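Local coordinates for 3-oxoacyl-[acyl-carrier-protein] synthase (Arabidopsis thaliana, PDB 2IX4) that catalyses the condensation steps of mitochondrial fatty acid synthesis, lengthening a growing acyl chain by two carbons taken from malonyl-ACP, at residues 148-151 with 152-155; 125-128 with 129-133; 78-82 with 83-87. All blocks are in the same frame, centred on the assembly; numbering follows the deposited sequence.

Interaction 1. Residues 148-151 with 152-155; sequences FFIP and KILV. With 6NA (hexanoic acid), chain E.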
ATOM      1  N   PHE A 148     -15.958 -11.217   8.830  1.00 24.98           N
ATOM      2  CA  PHE A 148     -14.558 -10.813   8.956  1.00 25.08           C
ATOM      3  C   PHE A 148     -13.768 -10.970   7.657  1.00 24.85           C
ATOM      4  O   PHE A 148     -12.555 -10.759   7.646  1.00 24.81           O
ATOM      5  CB  PHE A 148     -13.866 -11.605  10.071  1.00 25.22           C
ATOM      6  CG  PHE A 148     -14.513 -11.459  11.418  1.00 26.08           C
ATOM      7  CD1 PHE A 148     -15.271 -12.495  11.953  1.00 26.65           C
ATOM      8  CD2 PHE A 148     -14.365 -10.287  12.154  1.00 27.22           C
ATOM      9  CE1 PHE A 148     -15.872 -12.367  13.198  1.00 27.24           C
ATOM     10  CE2 PHE A 148     -14.963 -10.150  13.402  1.00 27.65           C
ATOM     11  CZ  PHE A 148     -15.718 -11.194  13.925  1.00 27.75           C
ATOM     12  N   PHE A 149     -14.448 -11.329   6.569  1.00 24.66           N
ATOM     13  CA  PHE A 149     -13.778 -11.559   5.290  1.00 24.47           C
ATOM     14  C   PHE A 149     -13.006 -10.336   4.801  1.00 24.46           C
ATOM     15  O   PHE A 149     -11.811 -10.432   4.521  1.00 24.33           O
ATOM     16  CB  PHE A 149     -14.762 -12.051   4.216  1.00 24.41           C
ATOM     17  CG  PHE A 149     -14.196 -12.031   2.817  1.00 24.44           C
ATOM     18  CD1 PHE A 149     -13.200 -12.931   2.438  1.00 24.53           C
ATOM     19  CD2 PHE A 149     -14.652 -11.106   1.882  1.00 24.31           C
ATOM     20  CE1 PHE A 149     -12.667 -12.907   1.148  1.00 24.58           C
ATOM     21  CE2 PHE A 149     -14.127 -11.077   0.589  1.00 24.33           C
ATOM     22  CZ  PHE A 149     -13.133 -11.982   0.224  1.00 24.28           C
ATOM     23  N   ILE A 150     -13.690  -9.194   4.699  1.00 24.48           N
ATOM     24  CA  ILE A 150     -13.064  -7.954   4.222  1.00 24.65           C
ATOM     25  C   ILE A 150     -11.892  -7.499   5.115  1.00 24.88           C
ATOM     26  O   ILE A 150     -10.798  -7.253   4.600  1.00 24.75           O
ATOM     27  CB  ILE A 150     -14.103  -6.805   3.991  1.00 24.64           C
ATOM     28  CG1 ILE A 150     -15.049  -7.141   2.825  1.00 24.33           C
ATOM     29  CG2 ILE A 150     -13.409  -5.456   3.768  1.00 24.37           C
ATOM     30  CD1 ILE A 150     -14.393  -7.181   1.436  1.00 23.92           C
ATOM     31  N   PRO A 151     -12.108  -7.393   6.446  1.00 25.18           N
ATOM     32  CA  PRO A 151     -11.013  -6.987   7.335  1.00 25.49           C
ATOM     33  C   PRO A 151      -9.747  -7.848   7.252  1.00 25.79           C
ATOM     34  O   PRO A 151      -8.651  -7.324   7.432  1.00 25.98           O
ATOM     35  CB  PRO A 151     -11.633  -7.105   8.732  1.00 25.60           C
ATOM     36  CG  PRO A 151     -13.080  -6.958   8.515  1.00 25.37           C
ATOM     37  CD  PRO A 151     -13.360  -7.601   7.198  1.00 25.20           C
ATOM     38  N   LYS A 152      -9.883  -9.145   6.983  1.00 26.11           N
ATOM     39  CA  LYS A 152      -8.705 -10.026   6.976  1.00 26.57           C
ATOM     40  C   LYS A 152      -7.956 -10.132   5.639  1.00 26.36           C
ATOM     41  O   LYS A 152      -6.894 -10.751   5.576  1.00 26.63           O
ATOM     42  CB  LYS A 152      -9.018 -11.413   7.571  1.00 26.75           C
ATOM     43  CG  LYS A 152      -9.877 -12.338   6.732  1.00 27.98           C
ATOM     44  CD  LYS A 152      -9.955 -13.715   7.398  1.00 29.72           C
ATOM     45  CE  LYS A 152     -11.343 -14.340   7.277  1.00 31.52           C
ATOM     46  NZ  LYS A 152     -11.682 -14.843   5.904  1.00 33.11           N
ATOM     47  N   ILE A 153      -8.488  -9.516   4.586  1.00 26.13           N
ATOM     48  CA  ILE A 153      -7.818  -9.531   3.278  1.00 25.92           C
ATOM     49  C   ILE A 153      -7.152  -8.201   2.898  1.00 25.77           C
ATOM     50  O   ILE A 153      -6.407  -8.136   1.920  1.00 25.82           O
ATOM     51  CB  ILE A 153      -8.754 -10.018   2.128  1.00 25.88           C
ATOM     52  CG1 ILE A 153      -9.901  -9.028   1.881  1.00 25.95           C
ATOM     53  CG2 ILE A 153      -9.266 -11.430   2.415  1.00 25.80           C
ATOM     54  CD1 ILE A 153     -10.514  -9.111   0.492  1.00 25.58           C
ATOM     55  N   LEU A 154      -7.411  -7.152   3.676  1.00 25.42           N
ATOM     56  CA  LEU A 154      -6.862  -5.821   3.391  1.00 25.19           C
ATOM     57  C   LEU A 154      -5.390  -5.688   3.797  1.00 25.11           C
ATOM     58  O   LEU A 154      -5.028  -5.919   4.954  1.00 25.16           O
ATOM     59  CB  LEU A 154      -7.711  -4.731   4.051  1.00 25.00           C
ATOM     60  CG  LEU A 154      -9.159  -4.575   3.570  1.00 25.03           C
ATOM     61  CD1 LEU A 154      -9.951  -3.718   4.539  1.00 23.98           C
ATOM     62  CD2 LEU A 154      -9.228  -4.010   2.151  1.00 24.79           C
ATOM     63  N   VAL A 155      -4.557  -5.288   2.836  1.00 25.02           N
ATOM     64  CA  VAL A 155      -3.093  -5.298   2.993  1.00 24.99           C
ATOM     65  C   VAL A 155      -2.534  -4.276   3.996  1.00 24.95           C
ATOM     66  O   VAL A 155      -1.338  -4.301   4.302  1.00 25.01           O
ATOM     67  CB  VAL A 155      -2.346  -5.162   1.625  1.00 25.09           C
ATOM     68  CG1 VAL A 155      -2.599  -6.376   0.746  1.00 25.61           C
ATOM     69  CG2 VAL A 155      -2.752  -3.898   0.898  1.00 25.20           C
TER
HETATM   70  CA  6NA E1462     -13.450  -0.011   3.719  1.00 25.97           C
HETATM   71  C   6NA E1462     -12.725   1.304   3.901  1.00 26.55           C
HETATM   72  O   6NA E1462     -12.070   1.539   4.906  1.00 25.90           O
HETATM   73  CB  6NA E1462     -12.508  -1.177   3.412  1.00 25.57           C
HETATM   74  CG  6NA E1462     -11.306  -0.822   2.537  1.00 25.33           C
HETATM   75  CD  6NA E1462     -11.594  -0.961   1.049  1.00 24.92           C
HETATM   76  C6  6NA E1462     -10.487  -0.328   0.235  1.00 25.16           C
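Lys152 folds back over the start of helix 149-153, its arm from CB to CE running alongside Phe148 O before NZ turns to Phe149. CB lies 3.6 Å from Phe148 O. CG, turned between the backbone N and the carbonyl carbon (chi1 72°), comes within 3.2 Å of Phe148 O and also faces Phe149 O. CD and CE continue past Phe148 O, and bends at chi3 and chi4 bring NZ 4.2 Å from Phe149 CD1, at the ring edge near its plane. From there NZ makes a long, weak ion pair with Asp129. With an alanine here, Asp129 would probably lose this cationic partner and the edge of the Phe149 ring its ammonium neighbour.

The backbone below is loosely wound: Lys152 N donates to Phe148 O at 3.2 Å, and Ile153 N reaches Ile150 O from 60° out of the carbonyl plane, while their bonds to Phe149 O are weak. Apolar tips occupy the other sides. Ile153 CD1 meets Phe149 CZ obliquely at 3.9 Å, and Ile150 CG2 touches Leu154 CD1. Leu154 CD1 in turn lies 3.8 Å from CG of the hexanoic acid, whose other contacts include Phe419 of the second subunit. The chemistry thus divides one short helix: a charged arm on one side, and hydrocarbon on another that helps wall an acyl pocket at the dimer interface.

Interaction 2. Residues 125-128 with 129-133; sequences GSIC and DIVEA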
ATOM      1  N   GLY A 125      -1.586  -9.820   0.626  1.00 29.15           N
ATOM      2  CA  GLY A 125      -2.607 -10.034   1.650  1.00 29.08           C
ATOM      3  C   GLY A 125      -2.894 -11.500   1.892  1.00 28.93           C
ATOM      4  O   GLY A 125      -2.005 -12.256   2.286  1.00 29.19           O
ATOM      5  N   SER A 126      -4.139 -11.906   1.652  1.00 28.55           N
ATOM      6  CA  SER A 126      -4.551 -13.283   1.911  1.00 27.92           C
ATOM      7  C   SER A 126      -5.355 -13.872   0.751  1.00 27.54           C
ATOM      8  O   SER A 126      -6.589 -13.887   0.778  1.00 27.58           O
ATOM      9  CB  SER A 126      -5.329 -13.367   3.227  1.00 27.90           C
ATOM     10  OG  SER A 126      -5.499 -14.716   3.626  1.00 28.05           O
ATOM     11  N   ILE A 127      -4.640 -14.356  -0.263  1.00 27.00           N
ATOM     12  CA  ILE A 127      -5.256 -14.990  -1.430  1.00 26.50           C
ATOM     13  C   ILE A 127      -6.070 -16.234  -1.056  1.00 26.09           C
ATOM     14  O   ILE A 127      -7.135 -16.468  -1.626  1.00 25.97           O
ATOM     15  CB  ILE A 127      -4.211 -15.329  -2.535  1.00 26.63           C
ATOM     16  CG1 ILE A 127      -3.575 -14.044  -3.082  1.00 27.03           C
ATOM     17  CG2 ILE A 127      -4.855 -16.127  -3.671  1.00 26.31           C
ATOM     18  CD1 ILE A 127      -2.656 -14.242  -4.290  1.00 28.58           C
ATOM     19  N   CYS A 128      -5.574 -17.017  -0.096  1.00 25.60           N
ATOM     20  CA  CYS A 128      -6.247 -18.252   0.319  1.00 25.28           C
ATOM     21  C   CYS A 128      -7.633 -17.992   0.911  1.00 24.61           C
ATOM     22  O   CYS A 128      -8.550 -18.798   0.735  1.00 24.68           O
ATOM     23  CB  CYS A 128      -5.381 -19.057   1.295  1.00 25.37           C
ATOM     24  SG  CYS A 128      -5.062 -18.250   2.879  1.00 27.38           S
ATOM     25  N   ASP A 129      -7.779 -16.867   1.609  1.00 23.90           N
ATOM     26  CA  ASP A 129      -9.071 -16.448   2.145  1.00 23.03           C
ATOM     27  C   ASP A 129     -10.042 -16.032   1.044  1.00 22.40           C
ATOM     28  O   ASP A 129     -11.241 -16.299   1.139  1.00 22.20           O
ATOM     29  CB  ASP A 129      -8.895 -15.316   3.156  1.00 23.32           C
ATOM     30  CG  ASP A 129      -8.432 -15.813   4.512  1.00 24.05           C
ATOM     31  OD1 ASP A 129      -9.022 -16.788   5.029  1.00 25.69           O
ATOM     32  OD2 ASP A 129      -7.486 -15.224   5.069  1.00 24.96           O
ATOM     33  N   ILE A 130      -9.523 -15.381   0.002  1.00 21.51           N
ATOM     34  CA  ILE A 130     -10.347 -14.998  -1.148  1.00 20.88           C
ATOM     35  C   ILE A 130     -10.757 -16.230  -1.959  1.00 20.53           C
ATOM     36  O   ILE A 130     -11.860 -16.282  -2.501  1.00 20.42           O
ATOM     37  CB  ILE A 130      -9.645 -13.945  -2.048  1.00 20.75           C
ATOM     38  CG1 ILE A 130      -9.246 -12.720  -1.217  1.00 20.49           C
ATOM     39  CG2 ILE A 130     -10.557 -13.524  -3.214  1.00 20.73           C
ATOM     40  CD1 ILE A 130      -8.260 -11.782  -1.904  1.00 20.02           C
ATOM     41  N   VAL A 131      -9.867 -17.220  -2.026  1.00 20.34           N
ATOM     42  CA  VAL A 131     -10.152 -18.488  -2.706  1.00 20.02           C
ATOM     43  C   VAL A 131     -11.288 -19.247  -2.006  1.00 20.04           C
ATOM     44  O   VAL A 131     -12.205 -19.754  -2.664  1.00 19.82           O
ATOM     45  CB  VAL A 131      -8.871 -19.370  -2.838  1.00 19.99           C
ATOM     46  CG1 VAL A 131      -9.218 -20.812  -3.198  1.00 19.35           C
ATOM     47  CG2 VAL A 131      -7.929 -18.781  -3.885  1.00 19.48           C
ATOM     48  N   GLU A 132     -11.228 -19.305  -0.677  1.00 19.98           N
ATOM     49  CA  GLU A 132     -12.282 -19.941   0.122  1.00 20.33           C
ATOM     50  C   GLU A 132     -13.642 -19.272  -0.088  1.00 19.97           C
ATOM     51  O   GLU A 132     -14.663 -19.950  -0.212  1.00 19.90           O
ATOM     52  CB  GLU A 132     -11.917 -19.953   1.610  1.00 20.47           C
ATOM     53  CG  GLU A 132     -10.835 -20.959   1.972  1.00 22.39           C
ATOM     54  CD  GLU A 132     -10.782 -21.296   3.463  1.00 24.56           C
ATOM     55  OE1 GLU A 132     -11.544 -20.700   4.258  1.00 25.80           O
ATOM     56  OE2 GLU A 132      -9.965 -22.166   3.837  1.00 25.12           O
ATOM     57  N   ALA A 133     -13.640 -17.942  -0.134  1.00 19.72           N
ATOM     58  CA  ALA A 133     -14.857 -17.164  -0.371  1.00 19.54           C
ATOM     59  C   ALA A 133     -15.406 -17.367  -1.789  1.00 19.30           C
ATOM     60  O   ALA A 133     -16.616 -17.494  -1.979  1.00 19.03           O
ATOM     61  CB  ALA A 133     -14.598 -15.692  -0.101  1.00 19.43           C
TER
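The carboxylate of Asp129 is approached by Ser126 OG from above its plane, about 40° out of it, with OG donating to OD2 at 2.5 Å. This is a short bond, and Ser126 CB follows close behind its oxygen. The serine thus engages one oxygen of the group, while OD1 has a long, weak pairing outside the segments. The second flat group, the carboxylate of Glu132, directs OE2 outside the segments to a salt bridge with Lys43.

The motif is a helix N-terminus: Ser126 occupies the N-cap of helix 127-138 and Asp129 the N3 position, linked here side chain to side chain. Placing OG opposite the backbone N (chi1 -168°) swings it over the first turn, where Asp129 CG, beside its own backbone N, brings OD2 to meet it. An acidic group at this end is likely to be favoured by the helix dipole. Below the link the backbone tightens. Ser126 O receives only weak bonds from Asp129 N and Ile130 N, whereas Val131 N reaches Ile127 O at 2.9 Å and Glu132 N reaches Cys128 O at 3.1 Å.

The apolar flank of this turn belongs to the dimer interface: Ile130 packs on Ile130 of the second subunit and Ile127 on its Ile153. Ile127 also lies about 12 Å, side chain to side chain, from Cys179, the predicted nucleophile. Across the turn, Val131 CG2 sits 4.1 Å from Ile127 CG2 while approaching Ile127 O to 3.3 Å.

Interaction 3. Residues 78-82 with 83-87; sequences LWLNS and KAVAN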
ATOM      1  N   LEU A  78      -0.921 -18.301  19.737  1.00 22.58           N
ATOM      2  CA  LEU A  78      -0.619 -17.042  20.407  1.00 22.92           C
ATOM      3  C   LEU A  78      -0.846 -15.835  19.499  1.00 23.05           C
ATOM      4  O   LEU A  78      -1.256 -14.772  19.969  1.00 22.96           O
ATOM      5  CB  LEU A  78       0.828 -17.055  20.913  1.00 23.09           C
ATOM      6  CG  LEU A  78       1.320 -15.952  21.856  1.00 23.66           C
ATOM      7  CD1 LEU A  78       0.584 -15.986  23.197  1.00 24.56           C
ATOM      8  CD2 LEU A  78       2.822 -16.089  22.069  1.00 24.38           C
ATOM      9  N   TRP A  79      -0.582 -16.006  18.206  1.00 23.12           N
ATOM     10  CA  TRP A  79      -0.566 -14.885  17.264  1.00 23.68           C
ATOM     11  C   TRP A  79      -1.706 -14.905  16.249  1.00 24.16           C
ATOM     12  O   TRP A  79      -2.012 -13.880  15.634  1.00 24.17           O
ATOM     13  CB  TRP A  79       0.780 -14.822  16.532  1.00 23.61           C
ATOM     14  CG  TRP A  79       1.958 -14.745  17.462  1.00 23.61           C
ATOM     15  CD1 TRP A  79       2.904 -15.710  17.667  1.00 23.70           C
ATOM     16  CD2 TRP A  79       2.304 -13.653  18.325  1.00 23.27           C
ATOM     17  NE1 TRP A  79       3.819 -15.284  18.598  1.00 23.94           N
ATOM     18  CE2 TRP A  79       3.476 -14.025  19.019  1.00 23.34           C
ATOM     19  CE3 TRP A  79       1.740 -12.393  18.576  1.00 22.94           C
ATOM     20  CZ2 TRP A  79       4.096 -13.184  19.953  1.00 22.88           C
ATOM     21  CZ3 TRP A  79       2.357 -11.558  19.505  1.00 22.38           C
ATOM     22  CH2 TRP A  79       3.522 -11.960  20.180  1.00 22.13           C
ATOM     23  N   LEU A  80      -2.318 -16.072  16.073  1.00 24.66           N
ATOM     24  CA  LEU A  80      -3.446 -16.226  15.157  1.00 25.40           C
ATOM     25  C   LEU A  80      -4.679 -16.699  15.922  1.00 25.93           C
ATOM     26  O   LEU A  80      -5.345 -17.650  15.514  1.00 26.16           O
ATOM     27  CB  LEU A  80      -3.094 -17.197  14.018  1.00 25.14           C
ATOM     28  CG  LEU A  80      -1.872 -16.901  13.139  1.00 25.16           C
ATOM     29  CD1 LEU A  80      -1.627 -18.037  12.157  1.00 24.72           C
ATOM     30  CD2 LEU A  80      -2.036 -15.594  12.396  1.00 24.90           C
ATOM     31  N   ASN A  81      -4.975 -16.014  17.025  1.00 26.82           N
ATOM     32  CA  ASN A  81      -6.043 -16.410  17.948  1.00 27.66           C
ATOM     33  C   ASN A  81      -7.335 -15.603  17.798  1.00 28.14           C
ATOM     34  O   ASN A  81      -8.134 -15.512  18.733  1.00 28.24           O
ATOM     35  CB  ASN A  81      -5.536 -16.357  19.400  1.00 27.65           C
ATOM     36  CG  ASN A  81      -5.125 -14.951  19.842  1.00 28.41           C
ATOM     37  OD1 ASN A  81      -4.837 -14.073  19.019  1.00 29.05           O
ATOM     38  ND2 ASN A  81      -5.088 -14.740  21.154  1.00 29.57           N
ATOM     39  N   SER A  82      -7.534 -15.025  16.618  1.00 28.74           N
ATOM     40  CA  SER A  82      -8.714 -14.214  16.332  1.00 29.36           C
ATOM     41  C   SER A  82      -9.228 -14.487  14.922  1.00 29.55           C
ATOM     42  O   SER A  82      -8.454 -14.830  14.025  1.00 29.52           O
ATOM     43  CB  SER A  82      -8.389 -12.727  16.507  1.00 29.44           C
ATOM     44  OG  SER A  82      -9.395 -11.906  15.941  1.00 30.49           O
ATOM     45  N   LYS A  83     -10.535 -14.321  14.734  1.00 29.91           N
ATOM     46  CA  LYS A  83     -11.183 -14.588  13.445  1.00 30.29           C
ATOM     47  C   LYS A  83     -10.803 -13.587  12.351  1.00 30.14           C
ATOM     48  O   LYS A  83     -10.894 -13.898  11.160  1.00 30.32           O
ATOM     49  CB  LYS A  83     -12.706 -14.636  13.612  1.00 30.53           C
ATOM     50  CG  LYS A  83     -13.215 -15.884  14.320  1.00 31.64           C
ATOM     51  CD  LYS A  83     -14.734 -15.895  14.407  1.00 33.25           C
ATOM     52  CE  LYS A  83     -15.232 -17.177  15.051  1.00 34.34           C
ATOM     53  NZ  LYS A  83     -16.720 -17.230  15.117  1.00 35.41           N
ATOM     54  N   ALA A  84     -10.375 -12.394  12.760  1.00 29.86           N
ATOM     55  CA  ALA A  84     -10.025 -11.325  11.821  1.00 29.68           C
ATOM     56  C   ALA A  84      -8.541 -11.319  11.450  1.00 29.51           C
ATOM     57  O   ALA A  84      -8.099 -10.485  10.656  1.00 29.63           O
ATOM     58  CB  ALA A  84     -10.440  -9.970  12.388  1.00 29.79           C
ATOM     59  N   VAL A  85      -7.780 -12.253  12.019  1.00 29.13           N
ATOM     60  CA  VAL A  85      -6.332 -12.292  11.823  1.00 28.85           C
ATOM     61  C   VAL A  85      -5.916 -13.337  10.779  1.00 28.40           C
ATOM     62  O   VAL A  85      -5.917 -14.543  11.047  1.00 28.49           O
ATOM     63  CB  VAL A  85      -5.565 -12.512  13.166  1.00 28.93           C
ATOM     64  CG1 VAL A  85      -4.057 -12.559  12.935  1.00 29.26           C
ATOM     65  CG2 VAL A  85      -5.894 -11.406  14.164  1.00 29.33           C
ATOM     66  N   ALA A  86      -5.575 -12.860   9.585  1.00 27.67           N
ATOM     67  CA  ALA A  86      -4.940 -13.699   8.573  1.00 26.94           C
ATOM     68  C   ALA A  86      -3.470 -13.891   8.943  1.00 26.53           C
ATOM     69  O   ALA A  86      -2.932 -13.156   9.780  1.00 26.10           O
ATOM     70  CB  ALA A  86      -5.073 -13.074   7.195  1.00 27.00           C
ATOM     71  N   ASN A  87      -2.823 -14.870   8.316  1.00 26.02           N
ATOM     72  CA  ASN A  87      -1.452 -15.233   8.667  1.00 25.64           C
ATOM     73  C   ASN A  87      -0.444 -14.090   8.567  1.00 25.05           C
ATOM     74  O   ASN A  87       0.406 -13.945   9.445  1.00 24.98           O
ATOM     75  CB  ASN A  87      -0.991 -16.459   7.877  1.00 25.92           C
ATOM     76  CG  ASN A  87      -1.672 -17.738   8.338  1.00 26.85           C
ATOM     77  OD1 ASN A  87      -2.843 -17.731   8.719  1.00 29.29           O
ATOM     78  ND2 ASN A  87      -0.941 -18.841   8.304  1.00 28.65           N
TER
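Leu80 and Val85 meet through torsions that direct one methyl of each toward the other. Leu80 CG stands opposite its carbonyl carbon (chi1 -57°); from CG the extended chain runs on into CD1, toward Asn87, and CD2 branches off to Val85, whose CG1 lies opposite its own backbone N (chi1 180°). The result is an oblique crossing in which Leu80 CD2 touches Val85 CG1 at 3.7 Å. The same Val85 methyl rests 3.6 Å from Trp79 O, so it lies against the backbone where the chain leaves helix 76-79. The other branch of Leu80 has a different partner: the Leu80 and Asn87 side chains cross at about a right angle, with Leu80 CD1 3.7 Å from Asn87 OD1. Leu80 CD2 also lies near Ala86 O.

Between these side chains the backbone reverses through a type I beta turn from Ser82 to Val85, which accounts for the 147° between the directions of its two arms. The turn is closed by a weak bond from Val85 N to Ser82 O at 3.3 Å. Ser82 OG adds a second weak clasp, accepting from Ala84 N at 3.4 Å with the N-H pointing well at it; this side-chain bond is an ST turn. Beneath the turn, Ser82 CB packs on Val85 CG2 at 3.7 Å.

The loop links helix 76-79 to helix 87-102, with Ala86 at the N-cap of the latter. Trp79 reaches back onto that second helix at Val93, Cys94 and Asp97. Lys83 and Ala84 lean on Phe148, just before helix 149-153, and Ala84 also touches Ile286 of the second subunit.

The three contacts stack along one side of the chain, with 148-155 in the middle. Interaction 1 is the most buried, and interactions 2 and 3 are partly so, the last reaching exposed residues at its turn. Helices 127-138 and 149-153 pack directly on each other: Phe149 CE1 lies 3.6 Å from Ala133 CB. On the other flank, Lys152 CB lies 3.4 Å from Ala84 O; with its NZ weakly reaching Asp129 of interaction 2, this lysine spans all three contacts. Chemistry follows place: hydrocarbon beside the acyl chain in interaction 1, a polar helix cap with an apolar dimer flank in interaction 2, and weak turn bonds over a leucine-valine pair in interaction 3.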